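AlkZ (Streptomyces sahachiroi, PDB 5UUJ) belongs to the AlkZ-like DNA glycosylase family of the helix-turn-helix clan and folds as one chain richer in helix than in strand. Local coordinates at residues Ala7-Val12 / Glu258-Phe263; Trp77-Thr82 / Asp228-Leu233; Leu95-Asn100 / Glu206-Val211; Glu122-Val127 / Ala170-Leu175; Val135-Glu140 / Pro179-Lys184. All blocks are in the same frame, centred on the assembly; numbering follows the deposited sequence.

Interaction 1 (Ala7-Val12 / Glu258-Phe263)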
# COMPACT_ATOMS: atom_id res chain seq x y z
N ALA A 7 3.10 24.23 -10.80
CA ALA A 7 1.95 23.42 -11.18
C ALA A 7 0.83 23.64 -10.19
O ALA A 7 1.08 24.00 -9.04
CB ALA A 7 2.33 21.95 -11.24
N SER A 8 -0.41 23.46 -10.63
CA SER A 8 -1.55 23.54 -9.73
C SER A 8 -1.80 22.16 -9.12
O SER A 8 -1.30 21.16 -9.63
CB SER A 8 -2.79 24.03 -10.46
OG SER A 8 -3.24 23.05 -11.38
N TRP A 9 -2.58 22.12 -8.05
CA TRP A 9 -2.89 20.84 -7.42
C TRP A 9 -3.81 20.01 -8.31
O TRP A 9 -3.69 18.79 -8.36
CB TRP A 9 -3.53 21.05 -6.05
CG TRP A 9 -2.51 21.28 -4.98
CD1 TRP A 9 -2.32 22.42 -4.26
CD2 TRP A 9 -1.51 20.36 -4.54
NE1 TRP A 9 -1.27 22.26 -3.39
CE2 TRP A 9 -0.75 21.00 -3.54
CE3 TRP A 9 -1.18 19.04 -4.89
CZ2 TRP A 9 0.31 20.38 -2.88
CZ3 TRP A 9 -0.13 18.43 -4.24
CH2 TRP A 9 0.60 19.09 -3.25
N ARG A 10 -4.71 20.68 -9.02
CA ARG A 10 -5.63 19.96 -9.91
C ARG A 10 -4.89 19.39 -11.12
O ARG A 10 -5.32 18.38 -11.68
CB ARG A 10 -6.77 20.87 -10.34
CG ARG A 10 -7.82 21.04 -9.25
CD ARG A 10 -8.95 21.95 -9.66
NE ARG A 10 -9.79 21.37 -10.70
CZ ARG A 10 -10.95 21.88 -11.10
NH1 ARG A 10 -11.42 22.98 -10.54
NH2 ARG A 10 -11.65 21.28 -12.06
N GLN A 11 -3.79 20.01 -11.51
CA GLN A 11 -2.89 19.38 -12.48
C GLN A 11 -2.29 18.11 -11.88
O GLN A 11 -2.32 17.04 -12.50
CB GLN A 11 -1.76 20.32 -12.89
CG GLN A 11 -2.15 21.35 -13.93
CD GLN A 11 -0.95 22.07 -14.49
OE1 GLN A 11 -0.24 22.77 -13.76
NE2 GLN A 11 -0.69 21.90 -15.78
N VAL A 12 -1.76 18.23 -10.67
CA VAL A 12 -1.14 17.10 -9.98
C VAL A 12 -2.13 15.95 -9.80
O VAL A 12 -1.79 14.80 -10.04
CB VAL A 12 -0.58 17.53 -8.60
CG1 VAL A 12 -0.18 16.32 -7.75
CG2 VAL A 12 0.62 18.46 -8.78
N GLU A 258 1.50 25.41 -5.84
CA GLU A 258 0.71 26.40 -5.11
C GLU A 258 1.27 26.64 -3.71
O GLU A 258 0.54 26.63 -2.72
CB GLU A 258 -0.76 25.96 -5.03
CG GLU A 258 -1.47 25.98 -6.38
CD GLU A 258 -2.94 25.61 -6.29
OE1 GLU A 258 -3.66 26.22 -5.47
OE2 GLU A 258 -3.38 24.72 -7.04
N GLY A 259 2.58 26.85 -3.64
CA GLY A 259 3.25 27.20 -2.39
C GLY A 259 4.09 26.08 -1.80
O GLY A 259 5.02 26.34 -1.04
N ARG A 260 3.77 24.84 -2.15
CA ARG A 260 4.49 23.69 -1.60
C ARG A 260 5.63 23.25 -2.51
O ARG A 260 5.39 22.79 -3.63
CB ARG A 260 3.53 22.52 -1.36
CG ARG A 260 4.19 21.33 -0.65
CD ARG A 260 3.29 20.10 -0.66
NE ARG A 260 2.10 20.28 0.16
CZ ARG A 260 1.17 19.34 0.36
NH1 ARG A 260 1.30 18.15 -0.21
NH2 ARG A 260 0.12 19.59 1.12
N LYS A 261 6.85 23.38 -2.03
CA LYS A 261 8.01 22.87 -2.75
C LYS A 261 8.06 21.35 -2.59
O LYS A 261 8.10 20.84 -1.47
CB LYS A 261 9.30 23.51 -2.23
CG LYS A 261 9.33 25.02 -2.33
CD LYS A 261 9.22 25.50 -3.78
CE LYS A 261 9.36 27.01 -3.88
NZ LYS A 261 10.68 27.50 -3.38
N ALA A 262 8.05 20.65 -3.72
CA ALA A 262 8.04 19.20 -3.72
C ALA A 262 8.89 18.66 -4.87
O ALA A 262 9.24 19.41 -5.79
CB ALA A 262 6.62 18.68 -3.82
N PHE A 263 9.20 17.37 -4.83
CA PHE A 263 10.01 16.73 -5.86
C PHE A 263 9.17 15.89 -6.80
O PHE A 263 8.32 15.11 -6.36
CB PHE A 263 11.09 15.85 -5.22
CG PHE A 263 12.11 16.61 -4.42
CD1 PHE A 263 13.01 17.46 -5.03
CD2 PHE A 263 12.18 16.44 -3.04
CE1 PHE A 263 13.95 18.15 -4.30
CE2 PHE A 263 13.13 17.13 -2.30
CZ PHE A 263 14.01 17.98 -2.92
O HOH W 1 -0.54 24.25 -1.65
O HOH W 2 -5.51 23.61 -8.24

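Interaction 2 (Trp77-Thr82 / Asp228-Leu233)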
# COMPACT_ATOMS: atom_id res chain seq x y z
N TRP A 77 4.20 -8.30 4.78
CA TRP A 77 4.19 -7.04 5.50
C TRP A 77 5.29 -6.14 4.98
O TRP A 77 6.45 -6.55 4.89
CB TRP A 77 4.35 -7.30 7.00
CG TRP A 77 3.19 -8.04 7.58
CD1 TRP A 77 2.15 -7.51 8.29
CD2 TRP A 77 2.93 -9.44 7.47
NE1 TRP A 77 1.27 -8.50 8.64
CE2 TRP A 77 1.72 -9.69 8.14
CE3 TRP A 77 3.60 -10.51 6.86
CZ2 TRP A 77 1.17 -10.97 8.24
CZ3 TRP A 77 3.05 -11.78 6.96
CH2 TRP A 77 1.85 -12.00 7.64
N ALA A 78 4.92 -4.92 4.61
CA ALA A 78 5.84 -3.96 4.02
C ALA A 78 5.68 -2.59 4.67
O ALA A 78 5.95 -2.43 5.87
CB ALA A 78 5.63 -3.89 2.51
N MSE A 79 5.23 -1.60 3.90
CA MSE A 79 5.18 -0.21 4.37
C MSE A 79 4.34 -0.05 5.63
O MSE A 79 3.21 -0.55 5.72
CB MSE A 79 4.63 0.71 3.28
CG MSE A 79 5.69 1.19 2.29
SE MSE A 79 6.44 -0.26 1.21
CE MSE A 79 4.79 -0.79 0.33
N ARG A 80 4.90 0.65 6.61
CA ARG A 80 4.24 0.93 7.88
C ARG A 80 3.90 -0.37 8.63
O ARG A 80 3.09 -0.37 9.56
CB ARG A 80 2.97 1.76 7.65
CG ARG A 80 3.23 3.03 6.83
CD ARG A 80 1.96 3.83 6.57
NE ARG A 80 0.92 3.04 5.91
CZ ARG A 80 0.88 2.78 4.60
NH1 ARG A 80 1.83 3.23 3.78
NH2 ARG A 80 -0.11 2.06 4.11
N GLY A 81 4.52 -1.47 8.21
CA GLY A 81 4.31 -2.75 8.85
C GLY A 81 2.99 -3.42 8.52
O GLY A 81 2.64 -4.44 9.12
N THR A 82 2.24 -2.87 7.56
CA THR A 82 0.95 -3.43 7.19
C THR A 82 1.06 -4.42 6.04
O THR A 82 1.99 -4.35 5.22
CB THR A 82 -0.07 -2.34 6.80
OG1 THR A 82 0.38 -1.67 5.62
CG2 THR A 82 -0.22 -1.32 7.92
N ASP A 228 8.46 9.55 3.61
CA ASP A 228 8.81 8.71 4.75
C ASP A 228 7.59 8.47 5.64
O ASP A 228 7.56 7.50 6.39
CB ASP A 228 9.95 9.34 5.55
CG ASP A 228 10.63 8.35 6.49
OD1 ASP A 228 10.72 7.15 6.15
OD2 ASP A 228 11.08 8.78 7.57
N ARG A 229 6.60 9.34 5.54
CA ARG A 229 5.33 9.11 6.24
C ARG A 229 4.62 7.91 5.63
O ARG A 229 4.13 7.03 6.35
CB ARG A 229 4.42 10.34 6.17
CG ARG A 229 3.08 10.12 6.87
CD ARG A 229 2.32 11.40 7.09
NE ARG A 229 1.78 11.93 5.85
CZ ARG A 229 1.90 13.19 5.43
NH1 ARG A 229 2.55 14.09 6.16
NH2 ARG A 229 1.36 13.56 4.28
N TRP A 230 4.57 7.87 4.30
CA TRP A 230 4.02 6.72 3.58
C TRP A 230 4.84 5.46 3.87
O TRP A 230 4.28 4.40 4.14
CB TRP A 230 4.00 7.01 2.08
CG TRP A 230 3.84 5.78 1.24
CD1 TRP A 230 2.67 5.13 0.96
CD2 TRP A 230 4.88 5.06 0.57
NE1 TRP A 230 2.93 4.04 0.15
CE2 TRP A 230 4.27 3.98 -0.10
CE3 TRP A 230 6.26 5.23 0.46
CZ2 TRP A 230 5.00 3.07 -0.86
CZ3 TRP A 230 6.98 4.32 -0.29
CH2 TRP A 230 6.35 3.26 -0.94
N LEU A 231 6.16 5.60 3.83
CA LEU A 231 7.05 4.45 3.99
C LEU A 231 6.98 3.84 5.38
O LEU A 231 6.81 2.63 5.52
CB LEU A 231 8.49 4.86 3.69
CG LEU A 231 9.54 3.74 3.75
CD1 LEU A 231 9.36 2.77 2.58
CD2 LEU A 231 10.94 4.31 3.77
N SER A 232 7.11 4.67 6.41
CA SER A 232 7.35 4.17 7.76
C SER A 232 6.82 5.06 8.88
O SER A 232 7.28 4.95 10.02
CB SER A 232 8.85 3.97 7.95
OG SER A 232 9.51 5.22 7.99
N LEU A 233 5.86 5.92 8.57
CA LEU A 233 5.38 6.91 9.53
C LEU A 233 6.56 7.71 10.09
O LEU A 233 6.68 7.91 11.30
CB LEU A 233 4.60 6.24 10.66
CG LEU A 233 3.35 5.46 10.26
CD1 LEU A 233 2.69 4.82 11.47
CD2 LEU A 233 2.35 6.35 9.53

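Interaction 3 (Leu95-Asn100 / Glu206-Val211)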
# COMPACT_ATOMS: atom_id res chain seq x y z
N LEU A 95 11.25 -3.86 0.93
CA LEU A 95 11.50 -4.58 2.17
C LEU A 95 12.82 -4.16 2.82
O LEU A 95 12.90 -4.02 4.04
CB LEU A 95 11.51 -6.09 1.91
CG LEU A 95 10.18 -6.71 1.45
CD1 LEU A 95 10.37 -8.20 1.18
CD2 LEU A 95 9.08 -6.51 2.48
N SER A 96 13.84 -3.94 1.99
CA SER A 96 15.15 -3.51 2.48
C SER A 96 15.05 -2.19 3.24
O SER A 96 15.69 -2.01 4.28
CB SER A 96 16.13 -3.37 1.32
OG SER A 96 17.38 -2.86 1.76
N LEU A 97 14.23 -1.28 2.73
CA LEU A 97 14.07 0.02 3.36
C LEU A 97 13.31 -0.08 4.68
O LEU A 97 13.54 0.70 5.60
CB LEU A 97 13.36 0.99 2.41
CG LEU A 97 14.24 2.09 1.82
CD1 LEU A 97 15.43 1.52 1.08
CD2 LEU A 97 13.42 2.99 0.90
N MSE A 98 12.40 -1.05 4.77
CA MSE A 98 11.66 -1.27 6.01
C MSE A 98 12.58 -1.86 7.08
O MSE A 98 12.53 -1.46 8.24
CB MSE A 98 10.46 -2.20 5.79
CG MSE A 98 9.40 -1.66 4.83
SE MSE A 98 8.84 0.17 5.22
CE MSE A 98 8.37 -0.04 7.10
N ALA A 99 13.42 -2.81 6.69
CA ALA A 99 14.39 -3.40 7.60
C ALA A 99 15.35 -2.34 8.12
O ALA A 99 15.80 -2.39 9.26
CB ALA A 99 15.15 -4.53 6.92
N ASN A 100 15.64 -1.36 7.27
CA ASN A 100 16.57 -0.29 7.62
C ASN A 100 16.06 0.58 8.78
O ASN A 100 16.85 1.21 9.47
CB ASN A 100 16.84 0.59 6.39
CG ASN A 100 17.79 1.74 6.69
OD1 ASN A 100 18.98 1.54 6.93
ND2 ASN A 100 17.26 2.96 6.67
N GLU A 206 21.26 1.38 -2.02
CA GLU A 206 21.02 1.07 -3.42
C GLU A 206 19.53 0.89 -3.73
O GLU A 206 19.10 1.05 -4.87
CB GLU A 206 21.78 -0.20 -3.82
CG GLU A 206 23.28 -0.11 -3.57
CD GLU A 206 23.97 -1.44 -3.77
OE1 GLU A 206 23.30 -2.41 -4.21
OE2 GLU A 206 25.19 -1.53 -3.50
N ALA A 207 18.76 0.56 -2.70
CA ALA A 207 17.33 0.34 -2.84
C ALA A 207 16.54 1.65 -2.86
O ALA A 207 15.52 1.76 -3.54
CB ALA A 207 16.83 -0.54 -1.72
N ALA A 208 17.02 2.63 -2.10
CA ALA A 208 16.29 3.88 -1.89
C ALA A 208 15.87 4.57 -3.19
O ALA A 208 14.70 4.93 -3.34
CB ALA A 208 17.13 4.82 -1.04
N PRO A 209 16.81 4.78 -4.13
CA PRO A 209 16.39 5.48 -5.35
C PRO A 209 15.31 4.73 -6.14
O PRO A 209 14.48 5.36 -6.78
CB PRO A 209 17.69 5.60 -6.16
CG PRO A 209 18.62 4.59 -5.57
CD PRO A 209 18.25 4.47 -4.13
N THR A 210 15.33 3.40 -6.07
CA THR A 210 14.31 2.59 -6.74
C THR A 210 12.94 2.83 -6.13
O THR A 210 11.95 3.00 -6.84
CB THR A 210 14.65 1.10 -6.66
OG1 THR A 210 15.95 0.87 -7.20
CG2 THR A 210 13.63 0.26 -7.43
N VAL A 211 12.89 2.83 -4.80
CA VAL A 211 11.64 3.02 -4.07
C VAL A 211 11.13 4.44 -4.29
O VAL A 211 9.95 4.65 -4.55
CB VAL A 211 11.83 2.73 -2.56
CG1 VAL A 211 10.57 3.06 -1.77
CG2 VAL A 211 12.22 1.28 -2.36

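Interaction 4 (Glu122-Val127 / Ala170-Leu175)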
# COMPACT_ATOMS: atom_id res chain seq x y z
N GLU A 122 18.07 -14.74 15.58
CA GLU A 122 17.98 -16.19 15.66
C GLU A 122 16.72 -16.69 14.96
O GLU A 122 16.76 -17.67 14.22
CB GLU A 122 18.00 -16.65 17.11
CG GLU A 122 19.31 -16.41 17.83
CD GLU A 122 19.22 -16.68 19.32
OE1 GLU A 122 18.14 -17.08 19.79
OE2 GLU A 122 20.23 -16.48 20.02
N LEU A 123 15.61 -16.00 15.20
CA LEU A 123 14.34 -16.36 14.58
C LEU A 123 14.39 -16.20 13.07
O LEU A 123 13.83 -17.02 12.34
CB LEU A 123 13.21 -15.51 15.15
CG LEU A 123 12.80 -15.84 16.58
CD1 LEU A 123 11.98 -14.70 17.15
CD2 LEU A 123 12.03 -17.15 16.63
N THR A 124 15.05 -15.14 12.62
CA THR A 124 15.20 -14.89 11.19
C THR A 124 15.85 -16.09 10.51
O THR A 124 15.36 -16.60 9.51
CB THR A 124 16.03 -13.62 10.93
OG1 THR A 124 15.35 -12.47 11.46
CG2 THR A 124 16.26 -13.40 9.43
N GLU A 125 16.96 -16.53 11.09
CA GLU A 125 17.72 -17.66 10.57
C GLU A 125 16.91 -18.95 10.58
O GLU A 125 16.86 -19.67 9.59
CB GLU A 125 19.00 -17.86 11.39
CG GLU A 125 19.96 -16.68 11.35
CD GLU A 125 21.02 -16.72 12.45
OE1 GLU A 125 21.03 -17.67 13.26
OE2 GLU A 125 21.84 -15.79 12.50
N GLU A 126 16.26 -19.22 11.70
CA GLU A 126 15.59 -20.50 11.89
C GLU A 126 14.31 -20.59 11.07
O GLU A 126 14.00 -21.64 10.50
CB GLU A 126 15.29 -20.73 13.37
CG GLU A 126 15.18 -22.20 13.74
CD GLU A 126 16.48 -22.96 13.54
OE1 GLU A 126 16.43 -24.20 13.47
OE2 GLU A 126 17.55 -22.32 13.46
N VAL A 127 13.57 -19.49 10.99
CA VAL A 127 12.34 -19.45 10.21
C VAL A 127 12.67 -19.67 8.73
O VAL A 127 11.95 -20.38 8.03
CB VAL A 127 11.57 -18.12 10.41
CG1 VAL A 127 10.52 -17.90 9.32
CG2 VAL A 127 10.92 -18.11 11.78
N ALA A 170 9.49 -10.56 7.90
CA ALA A 170 8.93 -10.22 6.60
C ALA A 170 9.85 -9.23 5.90
O ALA A 170 10.18 -9.39 4.73
CB ALA A 170 7.53 -9.65 6.75
N TRP A 171 10.27 -8.20 6.64
CA TRP A 171 11.13 -7.16 6.10
C TRP A 171 12.48 -7.69 5.66
O TRP A 171 13.09 -7.16 4.73
CB TRP A 171 11.32 -6.04 7.13
CG TRP A 171 10.07 -5.27 7.43
CD1 TRP A 171 8.91 -5.27 6.71
CD2 TRP A 171 9.86 -4.39 8.53
NE1 TRP A 171 8.00 -4.43 7.30
CE2 TRP A 171 8.56 -3.88 8.42
CE3 TRP A 171 10.66 -3.98 9.61
CZ2 TRP A 171 8.02 -2.99 9.34
CZ3 TRP A 171 10.13 -3.09 10.52
CH2 TRP A 171 8.82 -2.60 10.38
N ARG A 172 12.96 -8.74 6.32
CA ARG A 172 14.24 -9.35 5.96
C ARG A 172 14.07 -10.37 4.83
O ARG A 172 15.05 -10.89 4.30
CB ARG A 172 14.88 -10.01 7.18
CG ARG A 172 15.75 -9.04 7.97
CD ARG A 172 15.97 -9.50 9.40
NE ARG A 172 16.96 -8.66 10.07
CZ ARG A 172 17.49 -8.93 11.26
NH1 ARG A 172 17.12 -10.02 11.93
NH2 ARG A 172 18.39 -8.11 11.79
N GLY A 173 12.82 -10.65 4.47
CA GLY A 173 12.52 -11.50 3.33
C GLY A 173 12.59 -12.99 3.59
O GLY A 173 12.82 -13.76 2.65
N VAL A 174 12.40 -13.41 4.84
CA VAL A 174 12.46 -14.83 5.17
C VAL A 174 11.07 -15.43 5.36
O VAL A 174 10.94 -16.62 5.63
CB VAL A 174 13.30 -15.10 6.45
CG1 VAL A 174 14.73 -14.62 6.25
CG2 VAL A 174 12.68 -14.43 7.67
N LEU A 175 10.02 -14.61 5.23
CA LEU A 175 8.67 -15.15 5.26
C LEU A 175 7.68 -14.28 4.50
O LEU A 175 7.86 -13.06 4.37
CB LEU A 175 8.18 -15.34 6.71
CG LEU A 175 7.79 -14.19 7.65
CD1 LEU A 175 6.44 -13.57 7.34
CD2 LEU A 175 7.77 -14.70 9.07

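Interaction 5 (Val135-Glu140 / Pro179-Lys184)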
# COMPACT_ATOMS: atom_id res chain seq x y z
N VAL A 135 5.28 -25.08 3.56
CA VAL A 135 4.15 -24.21 3.85
C VAL A 135 3.53 -24.60 5.19
O VAL A 135 3.11 -25.73 5.38
CB VAL A 135 3.08 -24.30 2.73
CG1 VAL A 135 1.91 -23.38 3.03
CG2 VAL A 135 3.70 -23.95 1.39
N LEU A 136 3.47 -23.64 6.12
CA LEU A 136 2.98 -23.89 7.47
C LEU A 136 2.03 -22.81 7.95
O LEU A 136 2.19 -21.63 7.62
CB LEU A 136 4.14 -24.00 8.46
CG LEU A 136 5.20 -25.08 8.23
CD1 LEU A 136 6.33 -24.92 9.23
CD2 LEU A 136 4.59 -26.46 8.32
N THR A 137 1.04 -23.21 8.74
CA THR A 137 0.19 -22.25 9.44
C THR A 137 1.02 -21.57 10.53
O THR A 137 2.16 -21.96 10.78
CB THR A 137 -1.04 -22.92 10.08
OG1 THR A 137 -0.61 -23.83 11.10
CG2 THR A 137 -1.84 -23.68 9.03
N ARG A 138 0.46 -20.55 11.16
CA ARG A 138 1.13 -19.88 12.27
C ARG A 138 1.44 -20.88 13.38
O ARG A 138 2.58 -20.97 13.85
CB ARG A 138 0.27 -18.74 12.81
CG ARG A 138 0.81 -18.11 14.09
CD ARG A 138 -0.12 -17.02 14.60
NE ARG A 138 -1.47 -17.52 14.83
CZ ARG A 138 -1.92 -18.02 15.98
NH1 ARG A 138 -1.13 -18.07 17.05
NH2 ARG A 138 -3.17 -18.45 16.07
N ASP A 139 0.43 -21.63 13.79
CA ASP A 139 0.57 -22.58 14.88
C ASP A 139 1.59 -23.67 14.55
O ASP A 139 2.37 -24.07 15.40
CB ASP A 139 -0.78 -23.22 15.22
CG ASP A 139 -1.75 -22.23 15.83
OD1 ASP A 139 -1.31 -21.35 16.60
OD2 ASP A 139 -2.96 -22.33 15.53
N GLU A 140 1.57 -24.13 13.30
CA GLU A 140 2.52 -25.15 12.87
C GLU A 140 3.95 -24.61 12.91
O GLU A 140 4.87 -25.32 13.32
CB GLU A 140 2.18 -25.64 11.46
CG GLU A 140 0.98 -26.57 11.42
CD GLU A 140 0.62 -27.01 10.01
OE1 GLU A 140 1.06 -26.35 9.05
OE2 GLU A 140 -0.09 -28.03 9.87
N PRO A 179 0.01 -20.19 -0.08
CA PRO A 179 -1.40 -20.36 -0.45
C PRO A 179 -2.23 -20.65 0.78
O PRO A 179 -1.77 -21.37 1.66
CB PRO A 179 -1.38 -21.56 -1.41
CG PRO A 179 0.06 -21.73 -1.81
CD PRO A 179 0.86 -21.25 -0.65
N ASN A 180 -3.43 -20.09 0.87
CA ASN A 180 -4.31 -20.38 2.00
C ASN A 180 -4.66 -21.85 2.03
O ASN A 180 -4.95 -22.45 0.99
CB ASN A 180 -5.58 -19.53 1.94
CG ASN A 180 -5.32 -18.06 2.17
OD1 ASN A 180 -4.27 -17.67 2.68
ND2 ASN A 180 -6.28 -17.23 1.79
N ARG A 181 -4.62 -22.44 3.21
CA ARG A 181 -5.11 -23.80 3.42
C ARG A 181 -6.54 -23.70 3.92
O ARG A 181 -6.78 -23.49 5.11
CB ARG A 181 -4.23 -24.56 4.41
CG ARG A 181 -4.52 -26.05 4.48
CD ARG A 181 -3.77 -26.70 5.62
NE ARG A 181 -2.33 -26.46 5.54
CZ ARG A 181 -1.48 -26.63 6.55
NH1 ARG A 181 -1.92 -27.03 7.74
NH2 ARG A 181 -0.19 -26.39 6.38
N GLY A 182 -7.50 -23.83 3.01
CA GLY A 182 -8.88 -23.55 3.32
C GLY A 182 -9.02 -22.09 3.70
O GLY A 182 -8.77 -21.20 2.89
N ASN A 183 -9.41 -21.85 4.95
CA ASN A 183 -9.59 -20.49 5.45
C ASN A 183 -8.40 -20.00 6.28
O ASN A 183 -8.32 -18.83 6.64
CB ASN A 183 -10.86 -20.40 6.29
CG ASN A 183 -12.12 -20.65 5.47
OD1 ASN A 183 -12.15 -20.37 4.27
ND2 ASN A 183 -13.15 -21.16 6.11
N LYS A 184 -7.48 -20.91 6.58
CA LYS A 184 -6.30 -20.57 7.38
C LYS A 184 -5.19 -19.95 6.53
O LYS A 184 -5.01 -20.31 5.37
CB LYS A 184 -5.77 -21.82 8.09
CG LYS A 184 -6.66 -22.30 9.23
CD LYS A 184 -6.14 -23.59 9.85
CE LYS A 184 -6.98 -24.02 11.03
NZ LYS A 184 -6.54 -25.33 11.58
O HOH W 3 -3.06 -25.28 11.84

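Interaction 1 (Ala7-Val12 / Glu258-Phe263)
The capping box that opens helix 9-19 runs from Ser8 to Gln11, and Glu258 adds a third grip on this helix start from across the contact. Gln11 N donates to Ser8 OG, and Ser8 N returns a bond to Gln11 OE1 on an in-plane lone pair. Glu258 OE2 takes the next amide, Trp9 N, at 2.9 Å and nearly straight (N-H...O 170°), met on the anti side of the carboxylate. The same oxygen lies 3.5 Å from Ser8 CB and accepts from a water that Arg10 N also reaches. Glu258 and Gly259, both with positive phi, form the turn between antiparallel strands 252-257 and 260-265, and strand 6-7 pairs in parallel with 252-257, so the helix leaves directly from the edge of this small sheet. Beyond the turn, Arg260 meets the far end of the Trp9 indole: Trp9 CZ2 sits 3.4 Å above one guanidinium face, towards its rim, while Arg260 NH1 comes to 3.3 Å from Trp9 CH2. The two flat groups are turned 69° apart. Trp9 NE1 donates a hydrogen bond to a water that in turn donates to Glu258 O, and Arg260 NH2 is held by a salt bridge to Asp298.

Interaction 2 (Trp77-Thr82 / Asp228-Leu233)
Arg80 NH1 donates to Trp230 O at 2.7 Å, the shortest polar bond of the contact. The carbonyl oxygen is met in its own plane, on a lone pair, and lies only 8° out of the guanidinium plane, with an N-H...O angle of 154°. A second bond runs from the backbone: Arg80 N to Leu231 O, 3.0 Å, with the donor tilted from the carbonyl plane. Side chain and main chain of one residue thus hold two successive carbonyls of the last turn of helix 224-232. The Arg80 chain bends at chi3 (-57°), which swings NE out of the extended line, and its CD touches Leu233 CD2 at 3.9 Å. Beside it, selenomethionine Met79 lays CG over one face of the Trp230 indole, 3.9 Å from the centroid of the six-membered ring, a CH-pi contact. Its selenium approaches the same ring obliquely at 4.7 Å from the centroid, a Met-aromatic contact. CG also meets Leu231 CD1 at 4.0 Å. Met79 O, gripped by both Thr82 N and Thr82 OG1, fastens the turn between strands 74-77 and 83-86 that presents these residues. Arg80 NH2 has a further partner in Gln41 OE1. With a guanidinium set against carbonyls at the C-terminal end of a helix, the positive charge is probably favoured by the helix dipole.

Interaction 3 (Leu95-Asn100 / Glu206-Val211)
Ala207 begins the contact on helix 204-219, its CB pointing at helix 91-100 and lying 3.7 Å from Leu97 CD1 and 4.2 Å from Ser96 CB. Next comes Ala208, which offers both backbone and side chain to the same leucine branch: its N is 3.7 Å from Leu97 CD1 and its CB 4.3 Å. At Pro209 the helix is kinked, since the nitrogens of 209 and 210 make no bond to the preceding turn, yet Val211 N again bonds to Ala207 O. Val211 therefore stands one turn on from Ala207 and meets the other branch, with Leu97 CD2 at 3.8 Å from Val211 CB and at 3.9 Å from each of its methyls. The two side chains reach tip to tip. Leu97 is thus forked over the second helix, one methyl for each of two successive turns. The short helical axes approach to 9.3 Å with a signed crossing angle of -120°, and the packing is apolar, while Ser96 OG is satisfied by Pro202 O. Trp244 of helix 238-248 touches both Leu97 and Ala208, and helix 224-232 packs alongside, with Leu231 on Leu97 and Phe227 on Val211.

Interaction 4 (Glu122-Val127 / Ala170-Leu175)
Thr124 faces Arg172 and Val174 with its two branches. Its OG1 accepts from Arg172 NH1 at 3.1 Å (N-H...O 153°), lying 3° out of the guanidinium plane, an edge-on approach. The other branch, CG2, placed anti to the backbone N, meets Val174 CG1 at 3.7 Å and Arg172 CD at 3.9 Å. Val174 crosses Thr124 at about a right angle, and its CB lies 4.0 Å from Thr124 O. One turn further along helix 117-130, Val127 CG1 touches Val174 O at 3.9 Å and Leu175 CD2 at 4.2 Å. What brings Val174 and Leu175 to this helix is the end of helix 162-172: Gly173, at phi 81°, closes it with a Schellman motif, its N bonding back to Ala170 O, and the chain then leads on to strand 176-177. The Arg172 chain, extended from CG to NE, reaches across to helix 117-130. There its main partner is Asp121, a salt bridge to NH1 from the preceding turn of helix 117-130, while Thr124 OG1 is also bonded to Val120 O. Beneath the apolar part, Leu169 of helix 162-172 touches Thr124, Val127, Val174 and Leu175 alike.

Interaction 5 (Val135-Glu140 / Pro179-Lys184)
A capping box at the start of helix 138-146, Thr137 with Glu140, meets Arg181 of a type II' beta turn that spans Arg181 to Lys184. The turn belongs to the loop joining strands 176-177 and 186-188 of a small antiparallel sheet, and the short strand 136-137 pairs with 186-188 on its far side. In the box, Glu140 N donates to Thr137 OG1 and Thr137 N donates to Glu140 OE1 on its anti side. That leaves the syn side of Glu140 OE1 for Arg181 NH2, at 2.9 Å, so one oxygen serves both the cap and the salt bridge. Arg181 NH1 takes Glu140 OE2 at 3.0 Å from above the carboxylate plane. The grip is end-on, tip to tip, through two nitrogens to two oxygens, but with the planes 48° apart it is twisted and not flat. Thr137 CG2 lies against one guanidinium face, 3.6 Å from Arg181 NH1. At the edge Val135 O comes to 3.5 Å from Arg181 NH2. Further out, Val135 CG1 touches Pro179 CD at 4.4 Å. A water 2.9 Å from Thr137 OG1 accepts a weak bond from Lys184 NZ, 3.5 Å away.

Overall arrangement
From the N terminus, interaction 1 closes the widest loop, joining the start of helix 9-19 to the hairpin turn at 258-259; the other four contacts fall within it. Interaction 2 ties the turn after strand 74-77 to the end of helix 224-232 and encloses interactions 3, 4 and 5. Interaction 3 packs helix 91-100 on helix 204-219 and encloses 4 and 5. Interactions 4 and 5 cross, since their segments alternate: 4 joins helix 117-130 to the end of helix 162-172, and 5 joins the start of helix 138-146 to the loop before strand 186-188. Interactions 2, 3 and 4 touch through Trp171 and Met98. Interactions 1 and 5 lie on opposite sides of the chain's centre.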